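PDB 6XZ0: spectinomycin 9-adenylyltransferase from Enterococcus faecalis, which transfers an AMP group from ATP to spectinomycin, giving 9-O-adenylylspectinomycin and diphosphate, and so makes the bacterium resistant to this antibiotic but not to streptomycin. Local coordinates for residues D48-V53 with E86-I91; K74-K79 with Y108-Q113. All coordinates share one frame; numbering follows the deposited sequence.

Interaction 1. Residues D48-V53 with E86-I91; sequences DFLVVV and ELTIII. With SCM (spectinomycin), chain B.
Asp48 and Glu86 stand side by side on neighbouring parallel strands, their side chains pointing the same way and their carboxylate planes turned 58° apart. OD1 of Asp48 lies 3.9 Å from CB of Glu86. Beyond CG the glutamate is extended (chi2 174°), which carries its carboxylate out to spectinomycin, where the antibiotic's O11 donates a hydrogen bond of 3.0 Å to Glu86 OE1. O11 is the hydroxyl on carbon 9 in the chemical numbering, which receives the adenylyl group.

Further along this face Leu50 reaches over with one branch, its CD1 coming 3.4 Å from Thr88 OG1, and the same methyl meets CG2 of Ile90. The two strands belong to a beta-alpha-beta unit of the nucleotidyltransferase fold, with helix 59-69 as the connection. The placing of Asp48 is consistent with holding magnesium, as in relatives, whereas the Glu86 bond to O11 is consistent with a general base activating this hydroxyl, as probably in related aminoglycoside adenylyltransferases.

On the face of Phe49 and Leu87 all six residues are apolar, and helix 8-23 packs on Phe49, Val51 and Leu87. Leu87, with CG anti to its nitrogen (chi1 176°), sets CD1 against both Val51 CG2, 3.7 Å away, and Phe49 CB. Val51 and Ile89 run alongside each other, whereas Val53 lies across Ile89 at about a right angle, its CG2 3.7 Å from Ile89 CG2 and also against CG1 of Ile91. Beta-branched Val and Ile favour the extended backbone of a strand.

Between the faces, Phe49, Val51 and Val53 use their backbone groups toward the partner strand. Phe49 N binds Glu86 O at 2.8 Å, while Thr88 N meets Phe49 O from above the carbonyl plane at 3.3 Å. Farther on, Ile90 N approaches Val51 O nearly along the C=O axis.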
loop_
_atom_site.group_PDB
_atom_site.type_symbol
_atom_site.label_atom_id
_atom_site.label_comp_id
_atom_site.label_asym_id
_atom_site.label_seq_id
_atom_site.Cartn_x
_atom_site.Cartn_y
_atom_site.Cartn_z
ATOM N N ASP A 48 6.450 0.240 3.721
ATOM C CA ASP A 48 6.047 0.639 2.377
ATOM C C ASP A 48 7.144 1.505 1.768
ATOM O O ASP A 48 7.323 2.661 2.163
ATOM C CB ASP A 48 4.714 1.383 2.409
ATOM C CG ASP A 48 3.701 0.723 3.322
ATOM O OD1 ASP A 48 3.503 -0.505 3.207
ATOM O OD2 ASP A 48 3.102 1.435 4.155
ATOM N N PHE A 49 7.872 0.948 0.805
ATOM C CA PHE A 49 8.921 1.667 0.102
ATOM C C PHE A 49 8.399 2.219 -1.220
ATOM O O PHE A 49 7.528 1.627 -1.863
ATOM C CB PHE A 49 10.128 0.764 -0.170
ATOM C CG PHE A 49 10.859 0.332 1.066
ATOM C CD1 PHE A 49 10.605 -0.904 1.639
ATOM C CD2 PHE A 49 11.806 1.155 1.652
ATOM C CE1 PHE A 49 11.281 -1.308 2.776
ATOM C CE2 PHE A 49 12.485 0.758 2.788
ATOM C CZ PHE A 49 12.221 -0.476 3.350
ATOM N N LEU A 50 8.947 3.364 -1.621
ATOM C CA LEU A 50 8.694 3.946 -2.932
ATOM C C LEU A 50 10.032 4.236 -3.592
ATOM O O LEU A 50 10.892 4.892 -2.997
ATOM C CB LEU A 50 7.855 5.224 -2.833
ATOM C CG LEU A 50 7.661 5.991 -4.145
ATOM C CD1 LEU A 50 7.068 5.086 -5.216
ATOM C CD2 LEU A 50 6.786 7.216 -3.932
ATOM N N VAL A 51 10.205 3.746 -4.816
ATOM C CA VAL A 51 11.469 3.831 -5.537
ATOM C C VAL A 51 11.226 4.549 -6.856
ATOM O O VAL A 51 10.289 4.210 -7.589
ATOM C CB VAL A 51 12.073 2.435 -5.778
ATOM C CG1 VAL A 51 13.298 2.527 -6.673
ATOM C CG2 VAL A 51 12.419 1.774 -4.454
ATOM N N VAL A 52 12.064 5.539 -7.152
ATOM C CA VAL A 52 12.001 6.288 -8.401
ATOM C C VAL A 52 13.220 5.926 -9.235
ATOM O O VAL A 52 14.357 6.008 -8.754
ATOM C CB VAL A 52 11.940 7.803 -8.151
ATOM C CG1 VAL A 52 11.663 8.544 -9.452
ATOM C CG2 VAL A 52 10.884 8.125 -7.107
ATOM N N VAL A 53 12.984 5.526 -10.481
ATOM C CA VAL A 53 14.053 5.190 -11.409
ATOM C C VAL A 53 13.952 6.109 -12.619
ATOM O O VAL A 53 12.990 6.862 -12.781
ATOM C CB VAL A 53 14.014 3.711 -11.838
ATOM C CG1 VAL A 53 14.329 2.808 -10.652
ATOM C CG2 VAL A 53 12.659 3.373 -12.428
ATOM N N GLU A 86 6.510 -3.923 1.177
ATOM C CA GLU A 86 5.740 -3.548 -0.004
ATOM C C GLU A 86 6.484 -2.415 -0.699
ATOM O O GLU A 86 6.545 -1.295 -0.181
ATOM C CB GLU A 86 4.324 -3.125 0.388
ATOM C CG GLU A 86 3.254 -3.434 -0.641
ATOM C CD GLU A 86 1.860 -3.128 -0.126
ATOM O OE1 GLU A 86 1.457 -3.730 0.890
ATOM O OE2 GLU A 86 1.173 -2.281 -0.733
ATOM N N LEU A 87 7.063 -2.708 -1.863
ATOM C CA LEU A 87 7.854 -1.738 -2.608
ATOM C C LEU A 87 7.284 -1.597 -4.010
ATOM O O LEU A 87 7.055 -2.598 -4.700
ATOM C CB LEU A 87 9.335 -2.154 -2.660
ATOM C CG LEU A 87 10.347 -1.334 -3.473
ATOM C CD1 LEU A 87 11.737 -1.523 -2.891
ATOM C CD2 LEU A 87 10.373 -1.712 -4.947
ATOM N N THR A 88 7.066 -0.354 -4.426
ATOM C CA THR A 88 6.622 -0.034 -5.773
ATOM C C THR A 88 7.663 0.845 -6.451
ATOM O O THR A 88 8.216 1.759 -5.830
ATOM C CB THR A 88 5.264 0.679 -5.764
ATOM O OG1 THR A 88 5.462 2.092 -5.644
ATOM C CG2 THR A 88 4.417 0.195 -4.598
ATOM N N ILE A 89 7.932 0.561 -7.724
ATOM C CA ILE A 89 8.888 1.321 -8.522
ATOM C C ILE A 89 8.124 2.100 -9.581
ATOM O O ILE A 89 7.302 1.530 -10.310
ATOM C CB ILE A 89 9.940 0.411 -9.178
ATOM C CG1 ILE A 89 10.744 -0.333 -8.115
ATOM C CG2 ILE A 89 10.874 1.226 -10.061
ATOM C CD1 ILE A 89 11.908 -1.108 -8.678
ATOM N N ILE A 90 8.397 3.398 -9.667
ATOM C CA ILE A 90 7.846 4.238 -10.718
ATOM C C ILE A 90 8.997 4.902 -11.464
ATOM O O ILE A 90 10.119 5.016 -10.962
ATOM C CB ILE A 90 6.865 5.299 -10.179
ATOM C CG1 ILE A 90 7.627 6.458 -9.537
ATOM C CG2 ILE A 90 5.890 4.678 -9.190
ATOM C CD1 ILE A 90 6.744 7.594 -9.090
ATOM N N ILE A 91 8.700 5.339 -12.684
ATOM C CA ILE A 91 9.657 6.015 -13.549
ATOM C C ILE A 91 9.261 7.481 -13.627
ATOM O O ILE A 91 8.091 7.802 -13.869
ATOM C CB ILE A 91 9.708 5.371 -14.946
ATOM C CG1 ILE A 91 10.202 3.928 -14.844
ATOM C CG2 ILE A 91 10.578 6.182 -15.889
ATOM C CD1 ILE A 91 10.223 3.200 -16.166
HETATM O O1 SCM B . -1.060 -6.982 2.367
HETATM C C2 SCM B . -0.623 -8.201 2.997
HETATM C C2M SCM B . 0.844 -8.352 2.689
HETATM C C3 SCM B . -1.470 -9.348 2.484
HETATM C C4 SCM B . -2.933 -9.048 2.681
HETATM O O4 SCM B . -3.691 -9.856 3.163
HETATM C C5 SCM B . -3.369 -7.634 2.236
HETATM O O5 SCM B . -4.609 -7.328 2.783
HETATM C C6 SCM B . -2.362 -6.590 2.735
HETATM O O1B SCM B . -3.481 -7.681 0.822
HETATM O O2B SCM B . -2.581 -5.352 2.108
HETATM C C7 SCM B . -3.644 -6.384 0.225
HETATM C C8 SCM B . -3.621 -6.546 -1.294
HETATM N N8 SCM B . -4.789 -7.295 -1.774
HETATM C C8M SCM B . -4.525 -8.714 -2.003
HETATM C C9 SCM B . -3.630 -5.179 -1.979
HETATM O O9 SCM B . -4.887 -4.549 -1.757
HETATM C C10 SCM B . -2.490 -4.295 -1.476
HETATM N N10 SCM B . -2.510 -3.030 -2.228
HETATM C C1M SCM B . -3.263 -1.959 -1.576
HETATM C C11 SCM B . -2.567 -4.111 0.040
HETATM O O11 SCM B . -1.462 -3.334 0.491
HETATM C C12 SCM B . -2.506 -5.487 0.682
#

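Interaction 2. Residues K74-K79 with Y108-Q113; sequences KKIGDK and YGEWLQ. With SCM (spectinomycin), chain B.
The backbones meet at Lys75 and Glu110, whose CA atoms are 6.5 Å apart, and neither segment is a strand there. Lys75 to Asp78 form a type I beta turn, closed by Asp78 N on Lys75 O. Facing it, residues 110-111 make a short 3-10 turn in which Leu112 N bonds to Gly109 O; Leu112 then takes the N-cap position of helix 113-118. The contact thus joins two connecting loops of the nucleotidyltransferase fold.

Glu110 is the acid on which it turns. Its chain bends at chi2 (82°) and crosses that of Lys75 at about a right angle, so that Lys75 CD packs 3.7 Å from Glu110 CD. The lysine, bent at its own chi2, delivers NZ to Glu110 OE2 in a salt bridge of 3.1 Å, coming from above the carboxylate plane. A long, flexible amine suits this place because it can also reach Arg70 O. Gln113 NE2 donates to the same OE2 nearly along its C-O axis, while Ser73 OG bonds to OE1, so both oxygens of the buried carboxylate are engaged.

Ile76 lays its CD1 methyl against the backbone of Glu110, 3.6 Å from Glu110 O. Next door, the CB of Trp111 points away from the 74-79 loop. Leu112 CG and Gly109 C lie against one face of the indole ring, and spectinomycin covers the opposite one, its C8 standing 3.8 Å above the ring centre and its methyl C8M 3.6 Å from Trp111 CD1.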
loop_
_atom_site.group_PDB
_atom_site.type_symbol
_atom_site.label_atom_id
_atom_site.label_comp_id
_atom_site.label_asym_id
_atom_site.label_seq_id
_atom_site.Cartn_x
_atom_site.Cartn_y
_atom_site.Cartn_z
ATOM N N LYS A 74 8.537 -10.610 5.324
ATOM C CA LYS A 74 7.722 -11.498 6.143
ATOM C C LYS A 74 6.661 -12.176 5.287
ATOM O O LYS A 74 5.953 -11.512 4.522
ATOM C CB LYS A 74 7.044 -10.724 7.272
ATOM C CG LYS A 74 5.944 -11.511 7.977
ATOM C CD LYS A 74 4.809 -10.616 8.451
ATOM C CE LYS A 74 3.751 -11.422 9.193
ATOM N NZ LYS A 74 2.749 -10.554 9.877
ATOM N N LYS A 75 6.541 -13.491 5.429
ATOM C CA LYS A 75 5.487 -14.225 4.747
ATOM C C LYS A 75 4.188 -14.135 5.538
ATOM O O LYS A 75 4.190 -13.918 6.754
ATOM C CB LYS A 75 5.900 -15.681 4.536
ATOM C CG LYS A 75 7.279 -15.837 3.904
ATOM C CD LYS A 75 7.433 -14.941 2.679
ATOM C CE LYS A 75 8.769 -15.159 1.990
ATOM N NZ LYS A 75 8.927 -14.269 0.807
ATOM N N ILE A 76 3.068 -14.303 4.830
ATOM C CA ILE A 76 1.757 -14.015 5.412
ATOM C C ILE A 76 1.486 -14.875 6.639
ATOM O O ILE A 76 0.834 -14.424 7.590
ATOM C CB ILE A 76 0.657 -14.184 4.347
ATOM C CG1 ILE A 76 1.085 -13.522 3.037
ATOM C CG2 ILE A 76 -0.656 -13.595 4.839
ATOM C CD1 ILE A 76 0.138 -13.776 1.887
ATOM N N GLY A 77 1.978 -16.109 6.651
ATOM C CA GLY A 77 1.789 -16.965 7.805
ATOM C C GLY A 77 2.836 -16.843 8.884
ATOM O O GLY A 77 2.677 -17.436 9.955
ATOM N N ASP A 78 3.902 -16.082 8.634
ATOM C CA ASP A 78 5.002 -15.952 9.582
ATOM C C ASP A 78 4.534 -15.355 10.902
ATOM O O ASP A 78 4.121 -14.192 10.957
ATOM C CB ASP A 78 6.120 -15.093 8.985
ATOM C CG ASP A 78 7.467 -15.372 9.617
ATOM O OD1 ASP A 78 8.499 -15.065 8.984
ATOM O OD2 ASP A 78 7.498 -15.904 10.746
ATOM N N LYS A 79 4.599 -16.146 11.970
ATOM C CA LYS A 79 4.264 -15.681 13.315
ATOM C C LYS A 79 5.491 -15.115 14.025
ATOM O O LYS A 79 5.836 -15.526 15.130
ATOM C CB LYS A 79 3.646 -16.820 14.119
ATOM C CG LYS A 79 2.438 -17.476 13.466
ATOM C CD LYS A 79 2.446 -18.982 13.693
ATOM C CE LYS A 79 1.336 -19.412 14.639
ATOM N NZ LYS A 79 -0.017 -19.130 14.085
ATOM N N TYR A 108 6.575 -5.156 -5.586
ATOM C CA TYR A 108 6.730 -6.305 -4.710
ATOM C C TYR A 108 5.612 -6.303 -3.678
ATOM O O TYR A 108 5.270 -5.259 -3.115
ATOM C CB TYR A 108 8.088 -6.319 -4.001
ATOM C CG TYR A 108 8.314 -7.586 -3.193
ATOM C CD1 TYR A 108 8.894 -8.707 -3.771
ATOM C CD2 TYR A 108 7.930 -7.663 -1.858
ATOM C CE1 TYR A 108 9.094 -9.868 -3.040
ATOM C CE2 TYR A 108 8.123 -8.818 -1.123
ATOM C CZ TYR A 108 8.706 -9.916 -1.717
ATOM O OH TYR A 108 8.902 -11.068 -0.989
ATOM N N GLY A 109 5.045 -7.479 -3.442
ATOM C CA GLY A 109 4.017 -7.662 -2.440
ATOM C C GLY A 109 3.872 -9.129 -2.110
ATOM O O GLY A 109 3.953 -9.974 -3.008
ATOM N N GLU A 110 3.669 -9.458 -0.835
ATOM C CA GLU A 110 3.640 -10.861 -0.448
ATOM C C GLU A 110 2.320 -11.540 -0.792
ATOM O O GLU A 110 2.259 -12.774 -0.806
ATOM C CB GLU A 110 3.943 -11.003 1.047
ATOM C CG GLU A 110 4.887 -12.154 1.348
ATOM C CD GLU A 110 6.338 -11.778 1.133
ATOM O OE1 GLU A 110 6.922 -11.143 2.031
ATOM O OE2 GLU A 110 6.893 -12.109 0.063
ATOM N N TRP A 111 1.271 -10.772 -1.090
ATOM C CA TRP A 111 0.075 -11.375 -1.661
ATOM C C TRP A 111 0.307 -11.871 -3.081
ATOM O O TRP A 111 -0.510 -12.643 -3.595
ATOM C CB TRP A 111 -1.091 -10.381 -1.639
ATOM C CG TRP A 111 -0.983 -9.275 -2.647
ATOM C CD1 TRP A 111 -1.534 -9.248 -3.895
ATOM C CD2 TRP A 111 -0.293 -8.029 -2.487
ATOM N NE1 TRP A 111 -1.225 -8.065 -4.525
ATOM C CE2 TRP A 111 -0.464 -7.301 -3.682
ATOM C CE3 TRP A 111 0.456 -7.460 -1.452
ATOM C CZ2 TRP A 111 0.087 -6.034 -3.869
ATOM C CZ3 TRP A 111 0.998 -6.200 -1.639
ATOM C CH2 TRP A 111 0.812 -5.503 -2.839
ATOM N N LEU A 112 1.403 -11.457 -3.714
ATOM C CA LEU A 112 1.761 -11.888 -5.055
ATOM C C LEU A 112 2.822 -12.980 -5.054
ATOM O O LEU A 112 3.399 -13.269 -6.108
ATOM C CB LEU A 112 2.250 -10.691 -5.872
ATOM C CG LEU A 112 1.192 -9.623 -6.129
ATOM C CD1 LEU A 112 1.786 -8.419 -6.842
ATOM C CD2 LEU A 112 0.062 -10.220 -6.932
ATOM N N GLN A 113 3.089 -13.594 -3.900
ATOM C CA GLN A 113 4.181 -14.556 -3.806
ATOM C C GLN A 113 3.841 -15.870 -4.497
ATOM O O GLN A 113 4.706 -16.472 -5.141
ATOM C CB GLN A 113 4.545 -14.799 -2.340
ATOM C CG GLN A 113 5.889 -15.477 -2.152
ATOM C CD GLN A 113 7.030 -14.642 -2.690
ATOM O OE1 GLN A 113 7.629 -14.975 -3.712
ATOM N NE2 GLN A 113 7.338 -13.547 -2.003
HETATM O O1 SCM B . -1.060 -6.982 2.367
HETATM C C2 SCM B . -0.623 -8.201 2.997
HETATM C C2M SCM B . 0.844 -8.352 2.689
HETATM C C3 SCM B . -1.470 -9.348 2.484
HETATM C C4 SCM B . -2.933 -9.048 2.681
HETATM O O4 SCM B . -3.691 -9.856 3.163
HETATM C C5 SCM B . -3.369 -7.634 2.236
HETATM O O5 SCM B . -4.609 -7.328 2.783
HETATM C C6 SCM B . -2.362 -6.590 2.735
HETATM O O1B SCM B . -3.481 -7.681 0.822
HETATM O O2B SCM B . -2.581 -5.352 2.108
HETATM C C7 SCM B . -3.644 -6.384 0.225
HETATM C C8 SCM B . -3.621 -6.546 -1.294
HETATM N N8 SCM B . -4.789 -7.295 -1.774
HETATM C C8M SCM B . -4.525 -8.714 -2.003
HETATM C C9 SCM B . -3.630 -5.179 -1.979
HETATM O O9 SCM B . -4.887 -4.549 -1.757
HETATM C C10 SCM B . -2.490 -4.295 -1.476
HETATM N N10 SCM B . -2.510 -3.030 -2.228
HETATM C C1M SCM B . -3.263 -1.959 -1.576
HETATM C C11 SCM B . -2.567 -4.111 0.040
HETATM O O11 SCM B . -1.462 -3.334 0.491
HETATM C C12 SCM B . -2.506 -5.487 0.682
#

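Overall arrangement
From the N terminus, helix 8-23 and strand 27-33 come before strand 47-53, which opens interaction 1. The chain then runs through helix 59-69 and the loop 74-79, the first half of interaction 2, before strand 85-91 returns beside 47-53 and closes interaction 1. Strand 103-108 follows on the other side of 85-91, and residues 108-113 close interaction 2. The segments alternate, so the two contacts cross rather than nest. A probable hydrogen bond from Tyr108 N to Leu87 O joins them, and Glu86 packs on Trp111. One contact belongs to the central sheet, the other joins two loops at the ends of its inner strands, and both border bound spectinomycin.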